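Local structure of dienelactone hydrolase (Anabaena variabilis, 2O2G) at residues Arg97-Gly100 with Ala101-Leu105; Thr106-Pro109 with Asp110-His113; His199-Glu203 with Pro204-Thr208; Gln212-Ser215 with Glu216-His220. The protein is probably a hydrolase of the dienelactone hydrolase family with an alpha/beta hydrolase fold, though its own substrate is not established. All coordinates share one frame; numbering follows the deposited sequence.

Contact 1 (Arg97-Gly100 with Ala101-Leu105); sequences RLVG and ATDWL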
loop_
_atom_site.group_PDB
_atom_site.type_symbol
_atom_site.label_atom_id
_atom_site.label_comp_id
_atom_site.label_asym_id
_atom_site.label_seq_id
_atom_site.Cartn_x
_atom_site.Cartn_y
_atom_site.Cartn_z
ATOM N N ARG A 97 -9.827 -7.295 1.407
ATOM C CA ARG A 97 -10.220 -6.332 0.375
ATOM C C ARG A 97 -9.078 -6.060 -0.562
ATOM O O ARG A 97 -9.261 -5.981 -1.764
ATOM C CB ARG A 97 -10.736 -5.027 1.022
ATOM C CG ARG A 97 -12.001 -5.242 1.845
ATOM C CD ARG A 97 -13.148 -5.509 0.883
ATOM N NE ARG A 97 -14.360 -5.882 1.541
ATOM C CZ ARG A 97 -15.171 -5.037 2.155
ATOM N NH1 ARG A 97 -14.902 -3.750 2.199
ATOM N NH2 ARG A 97 -16.251 -5.509 2.733
ATOM N N LEU A 98 -7.883 -5.966 -0.014
ATOM C CA LEU A 98 -6.667 -5.761 -0.828
ATOM C C LEU A 98 -6.386 -6.998 -1.715
ATOM O O LEU A 98 -6.051 -6.856 -2.891
ATOM C CB LEU A 98 -5.504 -5.473 0.099
ATOM C CG LEU A 98 -4.278 -4.755 -0.441
ATOM C CD1 LEU A 98 -4.673 -3.474 -1.190
ATOM C CD2 LEU A 98 -3.398 -4.445 0.751
ATOM N N VAL A 99 -6.577 -8.193 -1.159
ATOM C CA VAL A 99 -6.422 -9.444 -1.926
ATOM C C VAL A 99 -7.423 -9.406 -3.097
ATOM O O VAL A 99 -7.061 -9.770 -4.208
ATOM C CB VAL A 99 -6.663 -10.709 -1.047
ATOM C CG1 VAL A 99 -6.806 -11.988 -1.870
ATOM C CG2 VAL A 99 -5.553 -10.868 -0.015
ATOM N N GLY A 100 -8.672 -9.001 -2.807
ATOM C CA GLY A 100 -9.744 -8.860 -3.824
ATOM C C GLY A 100 -9.365 -7.885 -4.936
ATOM O O GLY A 100 -9.517 -8.205 -6.129
ATOM N N ALA A 101 -8.860 -6.716 -4.567
ATOM C CA ALA A 101 -8.358 -5.744 -5.555
ATOM C C ALA A 101 -7.178 -6.257 -6.381
ATOM O O ALA A 101 -7.031 -5.905 -7.559
ATOM C CB ALA A 101 -7.984 -4.424 -4.884
ATOM N N THR A 102 -6.322 -7.065 -5.765
ATOM C CA THR A 102 -5.166 -7.683 -6.453
ATOM C C THR A 102 -5.695 -8.635 -7.552
ATOM O O THR A 102 -5.315 -8.552 -8.707
ATOM C CB THR A 102 -4.235 -8.414 -5.424
ATOM O OG1 THR A 102 -3.809 -7.486 -4.397
ATOM C CG2 THR A 102 -2.990 -8.974 -6.109
ATOM N N ASP A 103 -6.627 -9.493 -7.170
ATOM C CA ASP A 103 -7.254 -10.431 -8.112
ATOM C C ASP A 103 -7.944 -9.692 -9.270
ATOM O O ASP A 103 -7.853 -10.118 -10.438
ATOM C CB ASP A 103 -8.243 -11.333 -7.365
ATOM C CG ASP A 103 -7.551 -12.280 -6.382
ATOM O OD1 ASP A 103 -6.305 -12.424 -6.458
ATOM O OD2 ASP A 103 -8.266 -12.920 -5.555
ATOM N N TRP A 104 -8.566 -8.557 -8.966
ATOM C CA TRP A 104 -9.231 -7.743 -9.996
ATOM C C TRP A 104 -8.198 -7.246 -11.005
ATOM O O TRP A 104 -8.406 -7.389 -12.225
ATOM C CB TRP A 104 -9.950 -6.576 -9.366
ATOM C CG TRP A 104 -10.732 -5.726 -10.319
ATOM C CD1 TRP A 104 -12.005 -5.900 -10.720
ATOM C CD2 TRP A 104 -10.278 -4.508 -10.903
ATOM N NE1 TRP A 104 -12.370 -4.867 -11.562
ATOM C CE2 TRP A 104 -11.326 -3.990 -11.662
ATOM C CE3 TRP A 104 -9.092 -3.779 -10.805
ATOM C CZ2 TRP A 104 -11.206 -2.805 -12.385
ATOM C CZ3 TRP A 104 -8.971 -2.586 -11.516
ATOM C CH2 TRP A 104 -10.018 -2.125 -12.295
ATOM N N LEU A 105 -7.077 -6.729 -10.500
ATOM C CA LEU A 105 -5.961 -6.313 -11.362
ATOM C C LEU A 105 -5.425 -7.487 -12.183
ATOM O O LEU A 105 -5.087 -7.330 -13.343
ATOM C CB LEU A 105 -4.814 -5.768 -10.508
ATOM C CG LEU A 105 -5.053 -4.414 -9.870
ATOM C CD1 LEU A 105 -3.917 -4.042 -8.935
ATOM C CD2 LEU A 105 -5.287 -3.402 -10.988
#

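Contact 2 (Thr106-Pro109 with Asp110-His113); sequences THNP and DTQH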
loop_
_atom_site.group_PDB
_atom_site.type_symbol
_atom_site.label_atom_id
_atom_site.label_comp_id
_atom_site.label_asym_id
_atom_site.label_seq_id
_atom_site.Cartn_x
_atom_site.Cartn_y
_atom_site.Cartn_z
ATOM N N THR A 106 -5.333 -8.659 -11.557
ATOM C CA THR A 106 -4.842 -9.835 -12.240
ATOM C C THR A 106 -5.713 -10.256 -13.441
ATOM O O THR A 106 -5.192 -10.600 -14.512
ATOM C CB THR A 106 -4.669 -11.015 -11.250
ATOM O OG1 THR A 106 -3.655 -10.699 -10.303
ATOM C CG2 THR A 106 -4.278 -12.308 -11.980
ATOM N N HIS A 107 -7.020 -10.177 -13.266
ATOM C CA HIS A 107 -7.994 -10.642 -14.219
ATOM C C HIS A 107 -8.607 -9.603 -15.161
ATOM O O HIS A 107 -9.435 -9.966 -16.005
ATOM C CB HIS A 107 -9.089 -11.408 -13.463
ATOM C CG HIS A 107 -8.581 -12.638 -12.778
ATOM N ND1 HIS A 107 -8.120 -13.731 -13.481
ATOM C CD2 HIS A 107 -8.446 -12.950 -11.466
ATOM C CE1 HIS A 107 -7.714 -14.661 -12.632
ATOM N NE2 HIS A 107 -7.895 -14.208 -11.404
ATOM N N ASN A 108 -8.191 -8.341 -15.029
ATOM C CA ASN A 108 -8.633 -7.263 -15.883
ATOM C C ASN A 108 -7.714 -7.171 -17.115
ATOM O O ASN A 108 -6.505 -7.011 -16.957
ATOM C CB ASN A 108 -8.544 -5.956 -15.064
ATOM C CG ASN A 108 -8.989 -4.729 -15.838
ATOM O OD1 ASN A 108 -9.057 -4.733 -17.059
ATOM N ND2 ASN A 108 -9.236 -3.645 -15.110
ATOM N N PRO A 109 -8.267 -7.248 -18.338
ATOM C CA PRO A 109 -7.335 -7.193 -19.486
ATOM C C PRO A 109 -6.481 -5.945 -19.585
ATOM O O PRO A 109 -5.374 -6.037 -20.106
ATOM C CB PRO A 109 -8.238 -7.324 -20.705
ATOM C CG PRO A 109 -9.549 -7.862 -20.172
ATOM C CD PRO A 109 -9.668 -7.423 -18.760
ATOM N N ASP A 110 -6.959 -4.808 -19.057
ATOM C CA ASP A 110 -6.180 -3.557 -19.078
ATOM C C ASP A 110 -4.956 -3.569 -18.152
ATOM O O ASP A 110 -4.000 -2.812 -18.361
ATOM C CB ASP A 110 -7.044 -2.371 -18.650
ATOM C CG ASP A 110 -8.140 -2.051 -19.634
ATOM O OD1 ASP A 110 -8.059 -2.496 -20.790
ATOM O OD2 ASP A 110 -9.104 -1.364 -19.218
ATOM N N THR A 111 -4.987 -4.394 -17.119
ATOM C CA THR A 111 -3.877 -4.444 -16.155
ATOM C C THR A 111 -3.220 -5.787 -15.928
ATOM O O THR A 111 -2.248 -5.858 -15.168
ATOM C CB THR A 111 -4.368 -3.968 -14.768
ATOM O OG1 THR A 111 -5.477 -4.797 -14.349
ATOM C CG2 THR A 111 -4.795 -2.514 -14.862
ATOM N N GLN A 112 -3.705 -6.834 -16.598
ATOM C CA GLN A 112 -3.207 -8.212 -16.379
ATOM C C GLN A 112 -1.699 -8.410 -16.516
ATOM O O GLN A 112 -1.100 -9.279 -15.868
ATOM C CB GLN A 112 -3.955 -9.197 -17.295
ATOM C CG GLN A 112 -3.836 -8.925 -18.809
ATOM C CD GLN A 112 -4.741 -9.816 -19.614
ATOM O OE1 GLN A 112 -5.598 -10.493 -19.061
ATOM N NE2 GLN A 112 -4.581 -9.794 -20.920
ATOM N N HIS A 113 -1.093 -7.599 -17.366
ATOM C CA HIS A 113 0.337 -7.637 -17.619
ATOM C C HIS A 113 1.160 -6.908 -16.563
ATOM O O HIS A 113 2.389 -7.003 -16.579
ATOM C CB HIS A 113 0.631 -6.978 -18.956
ATOM C CG HIS A 113 0.335 -5.503 -18.987
ATOM N ND1 HIS A 113 -0.951 -4.999 -19.030
ATOM C CD2 HIS A 113 1.162 -4.427 -19.029
ATOM C CE1 HIS A 113 -0.900 -3.677 -19.086
ATOM N NE2 HIS A 113 0.366 -3.304 -19.076
HETATM O O HOH W 1 -2.187 -11.116 -14.708
HETATM O O HOH W 2 -9.913 -1.102 -16.523
HETATM O O HOH W 3 -10.889 -3.151 -18.285
HETATM O O HOH W 4 -2.957 -6.109 -20.694
#

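Contact 3 (His199-Glu203 with Pro204-Thr208); sequences HLFEE and PGALT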
loop_
_atom_site.group_PDB
_atom_site.type_symbol
_atom_site.label_atom_id
_atom_site.label_comp_id
_atom_site.label_asym_id
_atom_site.label_seq_id
_atom_site.Cartn_x
_atom_site.Cartn_y
_atom_site.Cartn_z
ATOM N N HIS A 199 4.740 10.667 12.757
ATOM C CA HIS A 199 3.939 9.580 12.200
ATOM C C HIS A 199 3.483 9.690 10.735
ATOM O O HIS A 199 3.598 8.721 9.975
ATOM C CB HIS A 199 2.760 9.189 13.128
ATOM C CG HIS A 199 2.083 7.927 12.705
ATOM N ND1 HIS A 199 2.697 6.692 12.792
ATOM C CD2 HIS A 199 0.887 7.712 12.106
ATOM C CE1 HIS A 199 1.887 5.768 12.303
ATOM N NE2 HIS A 199 0.788 6.363 11.864
ATOM N N LEU A 200 2.949 10.837 10.323
ATOM C CA LEU A 200 2.440 10.984 8.943
ATOM C C LEU A 200 3.374 11.776 8.036
ATOM O O LEU A 200 2.931 12.299 6.976
ATOM C CB LEU A 200 1.062 11.654 8.925
ATOM C CG LEU A 200 -0.053 10.932 9.673
ATOM C CD1 LEU A 200 -1.253 11.836 9.759
ATOM C CD2 LEU A 200 -0.388 9.618 8.970
ATOM N N PHE A 201 4.638 11.891 8.455
ATOM C CA PHE A 201 5.650 12.493 7.604
ATOM C C PHE A 201 5.232 13.846 7.115
ATOM O O PHE A 201 5.367 14.166 5.941
ATOM C CB PHE A 201 5.942 11.563 6.417
ATOM C CG PHE A 201 6.410 10.216 6.840
ATOM C CD1 PHE A 201 5.494 9.220 7.159
ATOM C CD2 PHE A 201 7.751 9.959 6.999
ATOM C CE1 PHE A 201 5.916 7.993 7.596
ATOM C CE2 PHE A 201 8.171 8.719 7.442
ATOM C CZ PHE A 201 7.237 7.740 7.740
ATOM N N GLU A 202 4.767 14.657 8.059
ATOM C CA GLU A 202 4.277 15.988 7.756
ATOM C C GLU A 202 5.336 17.071 7.693
ATOM O O GLU A 202 5.093 18.109 7.130
ATOM C CB GLU A 202 3.232 16.389 8.790
ATOM C CG GLU A 202 1.926 15.648 8.624
ATOM C CD GLU A 202 0.996 15.863 9.803
ATOM O OE1 GLU A 202 1.458 15.696 10.958
ATOM O OE2 GLU A 202 -0.197 16.162 9.569
ATOM N N GLU A 203 6.511 16.828 8.249
ATOM C CA GLU A 203 7.566 17.833 8.260
ATOM C C GLU A 203 8.086 18.103 6.838
ATOM O O GLU A 203 7.990 17.261 5.973
ATOM C CB GLU A 203 8.715 17.413 9.167
ATOM C CG GLU A 203 8.357 17.295 10.665
ATOM C CD GLU A 203 7.496 16.064 11.013
ATOM O OE1 GLU A 203 7.261 15.150 10.163
ATOM O OE2 GLU A 203 7.064 15.987 12.175
ATOM N N PRO A 204 8.629 19.303 6.590
ATOM C CA PRO A 204 9.090 19.584 5.240
ATOM C C PRO A 204 10.009 18.501 4.695
ATOM O O PRO A 204 10.932 18.096 5.388
ATOM C CB PRO A 204 9.882 20.881 5.406
ATOM C CG PRO A 204 9.254 21.550 6.550
ATOM C CD PRO A 204 8.857 20.440 7.487
ATOM N N GLY A 205 9.737 18.036 3.471
ATOM C CA GLY A 205 10.596 17.076 2.792
ATOM C C GLY A 205 10.411 15.629 3.174
ATOM O O GLY A 205 10.856 14.763 2.452
ATOM N N ALA A 206 9.742 15.353 4.298
ATOM C CA ALA A 206 9.546 13.978 4.739
ATOM C C ALA A 206 8.762 13.138 3.749
ATOM O O ALA A 206 9.214 12.057 3.389
ATOM C CB ALA A 206 8.900 13.921 6.153
ATOM N N LEU A 207 7.579 13.613 3.328
ATOM C CA LEU A 207 6.729 12.846 2.406
ATOM C C LEU A 207 7.399 12.643 1.071
ATOM O O LEU A 207 7.309 11.550 0.503
ATOM C CB LEU A 207 5.357 13.483 2.225
ATOM C CG LEU A 207 4.293 12.614 1.541
ATOM C CD1 LEU A 207 3.980 11.420 2.410
ATOM C CD2 LEU A 207 3.019 13.414 1.284
ATOM N N THR A 208 8.123 13.652 0.608
ATOM C CA THR A 208 8.859 13.526 -0.630
ATOM C C THR A 208 9.859 12.355 -0.535
ATOM O O THR A 208 9.949 11.551 -1.454
ATOM C CB THR A 208 9.538 14.836 -0.980
ATOM O OG1 THR A 208 8.510 15.809 -1.220
ATOM C CG2 THR A 208 10.414 14.689 -2.219
HETATM O O HOH W 5 6.292 16.283 3.859
#

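Contact 4 (Gln212-Ser215 with Glu216-His220); sequences QLAS and EWFMH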
loop_
_atom_site.group_PDB
_atom_site.type_symbol
_atom_site.label_atom_id
_atom_site.label_comp_id
_atom_site.label_asym_id
_atom_site.label_seq_id
_atom_site.Cartn_x
_atom_site.Cartn_y
_atom_site.Cartn_z
ATOM N N GLN A 212 10.194 9.109 -2.835
ATOM C CA GLN A 212 11.413 8.827 -3.553
ATOM C C GLN A 212 11.881 7.382 -3.221
ATOM O O GLN A 212 12.226 6.616 -4.106
ATOM C CB GLN A 212 12.503 9.863 -3.258
ATOM C CG GLN A 212 12.291 11.320 -3.822
ATOM C CD GLN A 212 13.326 12.326 -3.263
ATOM O OE1 GLN A 212 13.591 12.361 -2.049
ATOM N NE2 GLN A 212 13.876 13.166 -4.136
ATOM N N LEU A 213 11.909 7.035 -1.948
ATOM C CA LEU A 213 12.304 5.688 -1.512
ATOM C C LEU A 213 11.398 4.608 -2.050
ATOM O O LEU A 213 11.872 3.530 -2.425
ATOM C CB LEU A 213 12.315 5.623 0.026
ATOM C CG LEU A 213 13.401 6.503 0.663
ATOM C CD1 LEU A 213 13.065 6.898 2.094
ATOM C CD2 LEU A 213 14.731 5.791 0.569
ATOM N N ALA A 214 10.095 4.890 -2.066
ATOM C CA ALA A 214 9.127 3.951 -2.590
ATOM C C ALA A 214 9.332 3.780 -4.103
ATOM O O ALA A 214 9.365 2.661 -4.590
ATOM C CB ALA A 214 7.676 4.413 -2.257
ATOM N N SER A 215 9.493 4.869 -4.841
ATOM C CA SER A 215 9.757 4.784 -6.257
ATOM C C SER A 215 10.983 3.904 -6.576
ATOM O O SER A 215 10.897 3.007 -7.416
ATOM C CB SER A 215 9.966 6.161 -6.858
ATOM O OG SER A 215 10.155 6.048 -8.240
ATOM N N GLU A 216 12.109 4.152 -5.916
ATOM C CA GLU A 216 13.331 3.336 -6.114
ATOM C C GLU A 216 13.055 1.853 -5.905
ATOM O O GLU A 216 13.503 0.992 -6.681
ATOM C CB GLU A 216 14.452 3.776 -5.144
ATOM C CG GLU A 216 15.066 5.061 -5.632
ATOM C CD GLU A 216 15.969 5.723 -4.632
ATOM O OE1 GLU A 216 15.816 5.475 -3.418
ATOM O OE2 GLU A 216 16.825 6.516 -5.091
ATOM N N TRP A 217 12.310 1.558 -4.852
ATOM C CA TRP A 217 11.995 0.178 -4.514
ATOM C C TRP A 217 11.123 -0.494 -5.558
ATOM O O TRP A 217 11.447 -1.607 -6.022
ATOM C CB TRP A 217 11.318 0.102 -3.147
ATOM C CG TRP A 217 11.244 -1.259 -2.519
ATOM C CD1 TRP A 217 10.163 -2.090 -2.492
ATOM C CD2 TRP A 217 12.266 -1.915 -1.755
ATOM N NE1 TRP A 217 10.460 -3.220 -1.813
ATOM C CE2 TRP A 217 11.738 -3.147 -1.332
ATOM C CE3 TRP A 217 13.581 -1.582 -1.399
ATOM C CZ2 TRP A 217 12.472 -4.060 -0.554
ATOM C CZ3 TRP A 217 14.311 -2.468 -0.639
ATOM C CH2 TRP A 217 13.744 -3.706 -0.204
ATOM N N PHE A 218 10.017 0.160 -5.904
ATOM C CA PHE A 218 9.056 -0.413 -6.870
ATOM C C PHE A 218 9.669 -0.517 -8.253
ATOM O O PHE A 218 9.447 -1.497 -8.984
ATOM C CB PHE A 218 7.769 0.428 -6.898
ATOM C CG PHE A 218 6.935 0.309 -5.647
ATOM C CD1 PHE A 218 6.603 -0.927 -5.135
ATOM C CD2 PHE A 218 6.447 1.433 -5.007
ATOM C CE1 PHE A 218 5.800 -1.032 -4.040
ATOM C CE2 PHE A 218 5.627 1.313 -3.896
ATOM C CZ PHE A 218 5.336 0.101 -3.404
HETATM N N MSE A 219 10.457 0.482 -8.649
HETATM C CA MSE A 219 11.080 0.413 -9.961
HETATM C C MSE A 219 11.998 -0.797 -10.063
HETATM O O MSE A 219 12.034 -1.487 -11.100
HETATM C CB MSE A 219 11.795 1.724 -10.275
HETATM C CG MSE A 219 10.805 2.841 -10.512
HETATM SE SE MSE A 219 9.929 2.602 -12.212
HETATM C CE MSE A 219 11.508 2.876 -13.170
ATOM N N HIS A 220 12.713 -1.086 -9.000
ATOM C CA HIS A 220 13.612 -2.243 -9.025
ATOM C C HIS A 220 12.880 -3.575 -9.028
ATOM O O HIS A 220 13.223 -4.457 -9.823
ATOM C CB HIS A 220 14.561 -2.240 -7.842
ATOM C CG HIS A 220 15.483 -3.415 -7.823
ATOM N ND1 HIS A 220 16.492 -3.581 -8.751
ATOM C CD2 HIS A 220 15.545 -4.492 -7.005
ATOM C CE1 HIS A 220 17.137 -4.706 -8.500
ATOM N NE2 HIS A 220 16.585 -5.274 -7.441
#

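Contact 1 (Arg97-Gly100 with Ala101-Leu105)
L98 and T102, one helical turn apart, make the tight part. The carbonyl O of L98 takes two bonds from T102: the backbone N at 2.9 Å and the hydroxyl OG1 at 2.8 Å. They come from opposite faces of the carbonyl plane, and OG1 stands 38° out of it. With OG1 beside its own backbone N (chi1 -56°), the hydroxyl is folded back onto the preceding turn; it also bonds to Y118 OH. A valine at T102 would probably leave Y118 OH without this mate and take one of the two T102 donors from L98 O. The other flank is looser and partly exposed. V99 and D103 run side by side, pointing the same way, and CG1 of V99 comes only to 4.1 Å from OD2 of D103. The backbone bond from D103 N to V99 O (3.0 Å) runs beside that pair, while the carboxylate of D103 makes a salt bridge with R135 through OD1. G100, with no side chain, takes part through its backbone, its O accepting W104 N. Within helix 91-107, L98, A101 and T102 face L39 of strand 36-41, V99 leans on helix 123-134, and A101 and W104 reach strand 12-19.

Contact 2 (Thr106-Pro109 with Asp110-His113)
N108 to T111 form a type I beta turn, with P109 and D110 at its corners and T111 N bonded to N108 O at 3.0 Å; Q112 N adds a weak bond to the same oxygen. The side chain of N108 closes a second ring that overlaps the first: its OD1 accepts D110 N at 2.9 Å, an Asx turn with proline as the middle residue. CG anti to the backbone N (chi1 -180°) carries the amide forward to D110 N, which sits 46° out of the amide plane. Two waters tie this amide to the carboxylate of D110, one between ND2 and OD2, the other between OD1 and OD2; their planes are 44° apart. An alanine in place of N108 would probably leave D110 N without its side-chain acceptor and break both water bridges, letting the turn flex. T111 OG1 lies 3.4 Å from N108 CB but bonds to L105 O, in the helix. Q112 CB lies 3.4 Å from T106 O, its extended chain running beside P109. The turn carries the chain from helix 91-107 toward strand 115-121, with T106 touching T138 and T111 touching I30.

Contact 3 (His199-Glu203 with Pro204-Thr208)
The contact of F201 and E203 with A206 and L207 is a tight turn, partly at the surface, that brings the loop after strand 189-194 into helix 206-221. E203 to A206 make a type II beta turn, closed by A206 N on E203 O at 3.1 Å with the donor 36° above the carbonyl plane. G205 supplies the positive phi (82°) of that turn and is also the N-cap of the helix. L207 N, in the first turn of the helix, donates to a water at 3.0 Å, and this water in turn donates to F201 O and E203 O, stitching the loop to the helix start. CB of F201 rests 3.8 Å from CB of A206, and the A206 methyl lies at the edge of the F201 ring, near its plane; the ring itself leads away toward R145. E203 is bent at chi2 (73°), which turns its carboxylate back along the loop, where OE2 bonds to S198 OG. At the start of 199-203, H199 bonds to D171 through ND1 and touches S122, an arrangement consistent with the histidine loop and Ser-His-Asp triad of alpha/beta hydrolases.

Contact 4 (Gln212-Ser215 with Glu216-His220)
S215 O holds the shortest polar bond here, accepting the backbone N of M219 at 2.8 Å, nearly along the C=O axis. M219 is a selenomethionine with two conformers, so its side-chain contacts are doubtful. One residue back, A214 O takes F218 N at 2.9 Å and also meets the F218 ring, whose CD2 approaches it obliquely to 3.2 Å. The ring goes there because CG of F218 sits beside its own backbone N (chi1 -70°), tipping the phenyl back over the preceding turn, where CE2 finds the methyl CB of A214 at 4.1 Å. W217 CB lies by the carbonyls of L213 and A214; with CG anti to the backbone N (chi1 -165°), the indole leads off to bond P162 O through NE1. On the outer side the extended E216 crosses L213, with OE1 4.1 Å from CD2, a loose touch at the surface. The buried side is shared out: W217 and F218 both lie on A141 and V143 of strand 139-145, and S215 and F218 meet L60 of helix 51-63. A C-terminal helix pressing its aromatic residues onto the central sheet, next to the first helix, belongs to the alpha/beta hydrolase fold.

In the fold
Contacts 1 and 2 follow each other on helix 91-107 and its exit, joined by the L105-T111 bond, 2.8 Å between O and OG1. Contacts 3 and 4 share helix 206-221, its start and its later turns, with no touch beyond the shared chain and centres 17 Å apart. The two pairs stand well away from each other. Contact 3 lies across the chain's centre from contact 1 (29 Å between centres) and from contact 2 (33 Å), while the centre of contact 4 is 22 Å from both of theirs. Contact 3 holds H199 of the probable catalytic triad; the side chains of L98, F201 and F218 lie near the likely nucleophile elbow without touching it.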